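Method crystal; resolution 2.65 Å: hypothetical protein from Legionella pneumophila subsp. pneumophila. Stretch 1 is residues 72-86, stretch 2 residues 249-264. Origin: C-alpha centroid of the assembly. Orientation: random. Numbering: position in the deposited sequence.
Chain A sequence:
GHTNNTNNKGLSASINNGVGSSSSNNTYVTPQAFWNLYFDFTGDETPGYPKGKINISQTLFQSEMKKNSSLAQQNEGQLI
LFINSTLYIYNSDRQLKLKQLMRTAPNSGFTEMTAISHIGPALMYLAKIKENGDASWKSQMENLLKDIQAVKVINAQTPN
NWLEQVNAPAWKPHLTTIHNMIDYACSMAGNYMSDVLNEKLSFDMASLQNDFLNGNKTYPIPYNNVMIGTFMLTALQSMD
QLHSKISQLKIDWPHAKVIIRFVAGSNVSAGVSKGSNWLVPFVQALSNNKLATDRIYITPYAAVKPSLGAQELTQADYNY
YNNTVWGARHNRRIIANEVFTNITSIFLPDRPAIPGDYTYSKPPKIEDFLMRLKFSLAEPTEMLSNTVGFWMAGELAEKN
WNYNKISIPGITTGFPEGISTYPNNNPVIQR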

# COMPACT_ATOMS: atom_id res chain seq x y z
N ALA A 72 -15.02 -12.68 16.83
CA ALA A 72 -13.81 -11.94 17.18
C ALA A 72 -12.52 -12.76 16.87
O ALA A 72 -12.59 -13.73 16.11
CB ALA A 72 -13.86 -11.54 18.66
N GLN A 73 -11.35 -12.34 17.41
CA GLN A 73 -10.04 -13.00 17.23
C GLN A 73 -9.51 -13.57 18.57
O GLN A 73 -9.56 -12.88 19.60
CB GLN A 73 -9.04 -12.01 16.60
CG GLN A 73 -7.62 -12.56 16.43
CD GLN A 73 -6.60 -11.98 17.38
OE1 GLN A 73 -6.92 -11.27 18.35
NE2 GLN A 73 -5.33 -12.28 17.14
N GLN A 74 -8.99 -14.83 18.55
CA GLN A 74 -8.46 -15.55 19.72
C GLN A 74 -6.90 -15.57 19.75
O GLN A 74 -6.25 -14.97 18.89
CB GLN A 74 -9.01 -16.99 19.75
N ASN A 75 -6.31 -16.26 20.78
CA ASN A 75 -4.87 -16.38 21.03
C ASN A 75 -4.20 -17.50 20.22
O ASN A 75 -3.00 -17.40 19.95
CB ASN A 75 -4.60 -16.60 22.52
N GLU A 76 -4.96 -18.57 19.85
CA GLU A 76 -4.44 -19.72 19.10
C GLU A 76 -4.07 -19.36 17.63
O GLU A 76 -4.56 -18.38 17.06
CB GLU A 76 -5.42 -20.92 19.15
CG GLU A 76 -6.66 -20.80 18.27
CD GLU A 76 -7.20 -22.12 17.75
OE1 GLU A 76 -6.44 -22.87 17.09
OE2 GLU A 76 -8.40 -22.40 17.97
N GLY A 77 -3.21 -20.19 17.04
CA GLY A 77 -2.74 -20.00 15.68
C GLY A 77 -1.36 -19.39 15.64
O GLY A 77 -0.98 -18.63 16.54
N GLN A 78 -0.61 -19.72 14.59
CA GLN A 78 0.75 -19.25 14.42
C GLN A 78 0.82 -17.92 13.71
O GLN A 78 -0.02 -17.61 12.87
CB GLN A 78 1.55 -20.29 13.68
CG GLN A 78 1.92 -21.41 14.61
CD GLN A 78 1.71 -22.74 13.99
OE1 GLN A 78 0.75 -22.97 13.23
NE2 GLN A 78 2.61 -23.66 14.30
N LEU A 79 1.82 -17.11 14.07
CA LEU A 79 2.08 -15.81 13.49
C LEU A 79 3.11 -15.99 12.39
O LEU A 79 4.23 -16.41 12.68
CB LEU A 79 2.61 -14.85 14.57
CG LEU A 79 1.65 -13.84 15.22
CD1 LEU A 79 2.42 -12.93 16.19
CD2 LEU A 79 0.96 -12.95 14.18
N ILE A 80 2.72 -15.73 11.13
CA ILE A 80 3.63 -15.85 9.98
C ILE A 80 3.94 -14.42 9.55
O ILE A 80 3.05 -13.73 9.06
CB ILE A 80 3.02 -16.77 8.90
CG1 ILE A 80 2.82 -18.19 9.50
CG2 ILE A 80 3.92 -16.82 7.67
CD1 ILE A 80 1.91 -19.05 8.83
N LEU A 81 5.18 -13.94 9.86
CA LEU A 81 5.60 -12.55 9.66
C LEU A 81 6.71 -12.37 8.64
O LEU A 81 7.88 -12.70 8.90
CB LEU A 81 6.09 -11.93 11.00
CG LEU A 81 5.26 -12.12 12.27
CD1 LEU A 81 6.06 -11.76 13.47
CD2 LEU A 81 4.02 -11.27 12.24
N PHE A 82 6.36 -11.76 7.49
CA PHE A 82 7.30 -11.39 6.44
C PHE A 82 7.63 -9.95 6.68
O PHE A 82 6.86 -9.07 6.29
CB PHE A 82 6.70 -11.61 5.04
CG PHE A 82 6.45 -13.07 4.69
CD1 PHE A 82 5.22 -13.67 4.97
CD2 PHE A 82 7.42 -13.82 4.03
CE1 PHE A 82 4.98 -15.00 4.61
CE2 PHE A 82 7.16 -15.14 3.65
CZ PHE A 82 5.95 -15.73 3.96
N ILE A 83 8.70 -9.70 7.44
CA ILE A 83 9.08 -8.35 7.84
C ILE A 83 10.45 -8.04 7.27
O ILE A 83 11.44 -8.70 7.63
CB ILE A 83 8.97 -8.16 9.38
CG1 ILE A 83 7.49 -8.34 9.83
CG2 ILE A 83 9.55 -6.78 9.81
CD1 ILE A 83 7.22 -8.33 11.27
N ASN A 84 10.49 -7.01 6.40
CA ASN A 84 11.66 -6.50 5.67
C ASN A 84 12.12 -7.55 4.66
O ASN A 84 11.51 -7.64 3.61
CB ASN A 84 12.78 -6.05 6.62
CG ASN A 84 12.50 -4.72 7.27
OD1 ASN A 84 12.00 -3.78 6.64
ND2 ASN A 84 12.86 -4.60 8.54
N SER A 85 13.16 -8.37 4.98
CA SER A 85 13.62 -9.43 4.07
C SER A 85 13.44 -10.84 4.68
O SER A 85 13.59 -11.84 3.97
CB SER A 85 15.08 -9.21 3.69
OG SER A 85 15.28 -7.95 3.08
N THR A 86 13.12 -10.91 5.98
CA THR A 86 13.04 -12.17 6.71
C THR A 86 11.62 -12.64 6.97
O THR A 86 10.73 -11.83 7.22
CB THR A 86 13.79 -11.99 8.05
OG1 THR A 86 15.09 -11.47 7.80
CG2 THR A 86 13.91 -13.29 8.87
N LEU A 249 7.92 -28.13 10.10
CA LEU A 249 7.07 -27.53 11.13
C LEU A 249 5.64 -28.02 11.06
O LEU A 249 5.13 -28.29 9.98
CB LEU A 249 7.03 -25.99 11.00
CG LEU A 249 8.33 -25.22 11.11
CD1 LEU A 249 8.10 -23.79 10.80
CD2 LEU A 249 8.92 -25.33 12.48
N LYS A 250 4.98 -28.05 12.21
CA LYS A 250 3.57 -28.41 12.29
C LYS A 250 2.75 -27.12 12.25
O LYS A 250 2.56 -26.49 13.29
CB LYS A 250 3.30 -29.23 13.58
N ILE A 251 2.32 -26.68 11.04
CA ILE A 251 1.53 -25.46 10.94
C ILE A 251 0.05 -25.79 10.71
O ILE A 251 -0.29 -26.55 9.80
CB ILE A 251 2.07 -24.45 9.87
CG1 ILE A 251 3.48 -23.96 10.30
CG2 ILE A 251 1.08 -23.25 9.68
CD1 ILE A 251 4.24 -23.30 9.30
N ASP A 252 -0.82 -25.20 11.54
CA ASP A 252 -2.27 -25.33 11.42
C ASP A 252 -2.73 -24.18 10.54
O ASP A 252 -3.14 -23.13 11.03
CB ASP A 252 -2.93 -25.31 12.81
CG ASP A 252 -4.43 -25.57 12.81
OD1 ASP A 252 -4.92 -26.27 11.88
OD2 ASP A 252 -5.11 -25.13 13.77
N TRP A 253 -2.58 -24.38 9.21
CA TRP A 253 -2.85 -23.39 8.17
C TRP A 253 -4.24 -22.73 8.25
O TRP A 253 -4.27 -21.51 8.14
CB TRP A 253 -2.61 -23.95 6.77
CG TRP A 253 -1.15 -24.18 6.49
CD1 TRP A 253 -0.50 -25.37 6.46
CD2 TRP A 253 -0.15 -23.17 6.28
NE1 TRP A 253 0.84 -25.18 6.20
CE2 TRP A 253 1.08 -23.84 6.06
CE3 TRP A 253 -0.18 -21.76 6.19
CZ2 TRP A 253 2.27 -23.15 5.78
CZ3 TRP A 253 1.00 -21.09 5.89
CH2 TRP A 253 2.21 -21.77 5.72
N PRO A 254 -5.38 -23.42 8.49
CA PRO A 254 -6.67 -22.67 8.55
C PRO A 254 -6.72 -21.58 9.63
O PRO A 254 -7.53 -20.66 9.49
CB PRO A 254 -7.69 -23.76 8.84
CG PRO A 254 -7.05 -25.01 8.39
CD PRO A 254 -5.61 -24.87 8.66
N HIS A 255 -5.85 -21.66 10.66
CA HIS A 255 -5.81 -20.72 11.77
C HIS A 255 -4.57 -19.83 11.80
O HIS A 255 -4.42 -19.03 12.73
CB HIS A 255 -5.94 -21.45 13.11
CG HIS A 255 -7.29 -22.05 13.27
ND1 HIS A 255 -7.46 -23.41 13.32
CD2 HIS A 255 -8.50 -21.45 13.32
CE1 HIS A 255 -8.76 -23.60 13.44
NE2 HIS A 255 -9.43 -22.45 13.44
N ALA A 256 -3.71 -19.94 10.77
CA ALA A 256 -2.50 -19.12 10.62
C ALA A 256 -2.87 -17.63 10.47
O ALA A 256 -3.96 -17.30 9.99
CB ALA A 256 -1.68 -19.60 9.43
N LYS A 257 -1.99 -16.75 10.93
CA LYS A 257 -2.16 -15.31 10.89
C LYS A 257 -0.97 -14.75 10.11
O LYS A 257 0.14 -14.76 10.64
CB LYS A 257 -2.24 -14.77 12.34
CG LYS A 257 -3.44 -15.32 13.12
CD LYS A 257 -3.34 -15.11 14.61
CE LYS A 257 -4.66 -15.41 15.27
NZ LYS A 257 -4.56 -15.35 16.75
N VAL A 258 -1.17 -14.35 8.83
CA VAL A 258 -0.08 -13.89 7.96
C VAL A 258 -0.06 -12.36 7.85
O VAL A 258 -1.08 -11.74 7.52
CB VAL A 258 -0.08 -14.58 6.56
CG1 VAL A 258 1.14 -14.19 5.75
CG2 VAL A 258 -0.13 -16.09 6.71
N ILE A 259 1.13 -11.78 8.15
CA ILE A 259 1.43 -10.36 8.08
C ILE A 259 2.56 -10.18 7.08
O ILE A 259 3.63 -10.81 7.22
CB ILE A 259 1.78 -9.75 9.47
CG1 ILE A 259 0.52 -9.62 10.35
CG2 ILE A 259 2.55 -8.40 9.34
CD1 ILE A 259 0.80 -9.37 11.78
N ILE A 260 2.32 -9.34 6.06
CA ILE A 260 3.31 -9.03 5.04
C ILE A 260 3.68 -7.54 5.13
O ILE A 260 2.84 -6.67 4.89
CB ILE A 260 2.85 -9.44 3.61
CG1 ILE A 260 2.60 -10.98 3.54
CG2 ILE A 260 3.85 -8.95 2.56
CD1 ILE A 260 1.88 -11.50 2.34
N ARG A 261 4.93 -7.27 5.50
CA ARG A 261 5.58 -5.95 5.58
C ARG A 261 6.98 -6.15 4.96
O ARG A 261 8.01 -5.82 5.53
CB ARG A 261 5.62 -5.44 7.04
CG ARG A 261 6.07 -3.99 7.18
CD ARG A 261 7.08 -3.89 8.30
NE ARG A 261 7.63 -2.55 8.46
CZ ARG A 261 8.75 -2.13 7.89
NH1 ARG A 261 9.44 -2.93 7.10
NH2 ARG A 261 9.19 -0.90 8.11
N PHE A 262 6.97 -6.78 3.78
CA PHE A 262 8.15 -7.15 3.02
C PHE A 262 8.63 -6.00 2.12
O PHE A 262 7.85 -5.45 1.32
CB PHE A 262 7.84 -8.38 2.18
CG PHE A 262 9.01 -8.93 1.42
CD1 PHE A 262 9.87 -9.86 2.01
CD2 PHE A 262 9.24 -8.56 0.10
CE1 PHE A 262 10.92 -10.40 1.29
CE2 PHE A 262 10.31 -9.08 -0.61
CZ PHE A 262 11.13 -10.01 -0.02
N VAL A 263 9.93 -5.67 2.24
CA VAL A 263 10.58 -4.59 1.52
C VAL A 263 11.69 -5.16 0.63
O VAL A 263 12.67 -5.74 1.14
CB VAL A 263 11.13 -3.47 2.45
CG1 VAL A 263 11.40 -2.19 1.65
CG2 VAL A 263 10.21 -3.20 3.63
N ALA A 264 11.54 -4.96 -0.70
CA ALA A 264 12.51 -5.39 -1.70
C ALA A 264 13.63 -4.32 -1.81
O ALA A 264 13.60 -3.44 -2.69
CB ALA A 264 11.82 -5.62 -3.04
O HOH W 1 12.08 -0.56 6.21
O HOH W 2 14.10 -5.51 3.24

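The two stretches meet as neighbouring parallel strands, 79-84 beside 257-262, their directions only 15° apart. Before the strand begins, the loop of stretch 1 offers two of its carbonyls to Lys257, whose extended side chain delivers NZ to Gln74 O at 2.8 Å and Glu76 O at 3.0 Å; a long, charged donor suits a place between two backbone oxygens. Gly77 follows with phi 102° and psi 151°, angles that call for glycine, and a CB here would lie 2.3 Å from His255 O. Gln78 uses both ends of its amide: NE2 donates to Lys250 O (3.0 Å) and OE1 accepts from Asp252 N (3.2 Å), so one side chain satisfies two backbone groups of the loop before the 3-10 segment.

The ladder then runs in the parallel pattern, with alternate residues of stretch 1 bonding to two residues of stretch 2, while side chains alternate between the sheet's faces. Gln78 O receives Lys257 N at 2.9 Å. Leu79, buried, shares a face with Ile259, its CD2 4.3 Å from Ile259 CD1. Ile80 N reaches Lys257 O at 2.8 Å while Ile80 O accepts from Ile259 N at 2.9 Å; on the other face, Ile80 extends CD1 to within 3.7 Å of both Trp253 CZ3 and Ala256 CB, where a branched aliphatic chain fills the apolar space. Leu81, buried on Leu79's face, likewise turns an apolar branch to aliphatic Ile259, CD2 3.8 Å from Ile259 CD1. Phe82 repeats the backbone pattern between Ile259 and Arg261; its broad, buried ring touches both Ile260, CD1 4.0 Å from Ile260 CG1, and Val258, whose CG1 lies at its edge. Ile83 returns to the leucines' face, CG2 4.1 Å from Arg261 CD.

Asn84 bonds between Arg261 and Val263. Here the side chains diverge, yet its OD1 accepts a weak hydrogen bond from Arg261 NH1 (2.7 Å), pairing a neutral carbonyl with a cationic donor. Beyond it, a water bridges Ser85 OG and Val263 O.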